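Local coordinates for dipeptide Epimerase (PDB 3JVA), which belongs to the mandelate racemase/muconate lactonizing enzyme family of the enolase superfamily and holds a magnesium ion in its barrel domain, at residues 74-77 against 82-85. Numbering follows the deposited sequence.
Sequences IGLN and EKIH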
ATOM      1  N   ILE B  74      11.438  34.333 -32.794  1.00 24.57           N
ATOM      2  CA  ILE B  74      11.956  35.638 -33.200  1.00 25.10           C
ATOM      3  C   ILE B  74      11.210  36.697 -32.393  1.00 25.24           C
ATOM      4  O   ILE B  74       9.992  36.615 -32.220  1.00 25.34           O
ATOM      5  CB  ILE B  74      11.747  35.895 -34.713  1.00 26.48           C
ATOM      6  CG1 ILE B  74      12.619  34.932 -35.524  1.00 28.52           C
ATOM      7  CG2 ILE B  74      12.100  37.344 -35.053  1.00 25.91           C
ATOM      8  CD1 ILE B  74      12.437  35.037 -37.014  1.00 32.99           C
ATOM      9  N   GLY B  75      11.944  37.674 -31.869  1.00 24.23           N
ATOM     10  CA  GLY B  75      11.305  38.718 -31.087  1.00 24.96           C
ATOM     11  C   GLY B  75      11.295  38.472 -29.587  1.00 25.40           C
ATOM     12  O   GLY B  75      11.001  39.382 -28.812  1.00 26.77           O
ATOM     13  N   LEU B  76      11.603  37.247 -29.167  1.00 23.31           N
ATOM     14  CA  LEU B  76      11.636  36.921 -27.742  1.00 23.20           C
ATOM     15  C   LEU B  76      13.002  37.253 -27.151  1.00 22.28           C
ATOM     16  O   LEU B  76      13.993  37.358 -27.872  1.00 22.40           O
ATOM     17  CB  LEU B  76      11.347  35.430 -27.522  1.00 24.03           C
ATOM     18  CG  LEU B  76       9.988  34.904 -27.993  1.00 25.96           C
ATOM     19  CD1 LEU B  76       9.881  33.414 -27.687  1.00 24.74           C
ATOM     20  CD2 LEU B  76       8.875  35.664 -27.301  1.00 27.07           C
ATOM     21  N   ASN B  77      13.034  37.430 -25.835  1.00 21.55           N
ATOM     22  CA  ASN B  77      14.271  37.732 -25.117  1.00 21.47           C
ATOM     23  C   ASN B  77      14.899  36.389 -24.752  1.00 21.28           C
ATOM     24  O   ASN B  77      14.222  35.526 -24.202  1.00 21.73           O
ATOM     25  CB  ASN B  77      13.955  38.494 -23.830  1.00 23.25           C
ATOM     26  CG  ASN B  77      15.194  39.030 -23.150  1.00 24.81           C
ATOM     27  OD1 ASN B  77      16.241  38.380 -23.135  1.00 24.90           O
ATOM     28  ND2 ASN B  77      15.079  40.220 -22.565  1.00 26.57           N
ATOM     29  N   GLU B  82      11.865  30.594 -19.940  1.00 18.88           N
ATOM     30  CA  GLU B  82      10.583  30.025 -19.545  1.00 19.84           C
ATOM     31  C   GLU B  82       9.636  30.017 -20.745  1.00 21.25           C
ATOM     32  O   GLU B  82       9.028  28.992 -21.059  1.00 19.18           O
ATOM     33  CB  GLU B  82       9.981  30.845 -18.394  1.00 20.75           C
ATOM     34  CG  GLU B  82      10.675  30.630 -17.049  1.00 21.14           C
ATOM     35  CD  GLU B  82      10.258  29.336 -16.372  1.00 22.73           C
ATOM     36  OE1 GLU B  82       9.136  29.276 -15.831  1.00 22.59           O
ATOM     37  OE2 GLU B  82      11.044  28.366 -16.382  1.00 26.03           O
ATOM     38  N   LYS B  83       9.517  31.153 -21.429  1.00 20.76           N
ATOM     39  CA  LYS B  83       8.632  31.224 -22.588  1.00 22.49           C
ATOM     40  C   LYS B  83       9.210  30.481 -23.785  1.00 21.89           C
ATOM     41  O   LYS B  83       8.478  29.845 -24.542  1.00 19.93           O
ATOM     42  CB  LYS B  83       8.352  32.682 -22.982  1.00 23.00           C
ATOM     43  CG  LYS B  83       7.392  32.809 -24.160  1.00 26.05           C
ATOM     44  CD  LYS B  83       7.024  34.263 -24.471  1.00 30.33           C
ATOM     45  CE  LYS B  83       6.085  34.346 -25.679  1.00 31.67           C
ATOM     46  NZ  LYS B  83       5.622  35.746 -25.975  1.00 31.97           N
ATOM     47  N   ILE B  84      10.523  30.554 -23.964  1.00 20.28           N
ATOM     48  CA  ILE B  84      11.131  29.869 -25.089  1.00 19.07           C
ATOM     49  C   ILE B  84      10.808  28.372 -25.024  1.00 18.19           C
ATOM     50  O   ILE B  84      10.469  27.768 -26.038  1.00 18.97           O
ATOM     51  CB  ILE B  84      12.659  30.131 -25.130  1.00 21.33           C
ATOM     52  CG1 ILE B  84      12.898  31.586 -25.559  1.00 24.32           C
ATOM     53  CG2 ILE B  84      13.339  29.178 -26.108  1.00 20.72           C
ATOM     54  CD1 ILE B  84      14.319  32.077 -25.379  1.00 27.70           C
ATOM     55  N   HIS B  85      10.871  27.774 -23.836  1.00 18.68           N
ATOM     56  CA  HIS B  85      10.547  26.358 -23.727  1.00 18.60           C
ATOM     57  C   HIS B  85       9.046  26.160 -23.861  1.00 20.13           C
ATOM     58  O   HIS B  85       8.593  25.150 -24.391  1.00 19.77           O
ATOM     59  CB  HIS B  85      11.061  25.785 -22.409  1.00 17.71           C
ATOM     60  CG  HIS B  85      12.475  25.306 -22.488  1.00 20.00           C
ATOM     61  ND1 HIS B  85      12.814  24.074 -23.009  1.00 20.67           N
ATOM     62  CD2 HIS B  85      13.641  25.916 -22.173  1.00 20.74           C
ATOM     63  CE1 HIS B  85      14.129  23.947 -23.009  1.00 20.88           C
ATOM     64  NE2 HIS B  85      14.655  25.050 -22.507  1.00 18.26           N
TER
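L76 reaches from the loop between helices 59-73 and 81-91 to the first turn of helix 81-91, dividing its two methyls between K83 and I84. The closer approach is on the side of partly exposed K83: CD2 lies 3.5 Å from CE, close for two carbons. The lysine chain is stretched throughout, CG anti to its backbone N (chi1 -178°), and runs at about a right angle to the leucine, which brings CD and CE past CD2 and leaves the ammonium NZ 3.5 Å from the same methyl. K83 also packs on Y125 of the second subunit. Spacing is wider toward buried I84, where L76 CD1 stands 4.1 Å from CG1, the two side chains lying alongside with their ends pointing opposite ways. I84 packs also on I102 and C106 of helix 96-114, and its CD1 approaches the backbone O of N77 at 3.6 Å. N77 OD1 stays within the loop, accepting a hydrogen bond from F79 N, while the backbone of G75 and L76 is hydrogen-bonded to I3. The contact packs the loop after helix 59-73 against the start of helix 81-91, in the family's N-terminal domain, far from the magnesium site. Its chemistry is mostly dispersive: K83 meets L76 through CD and CE as well as NZ, and NZ finds no polar partner between the two segments.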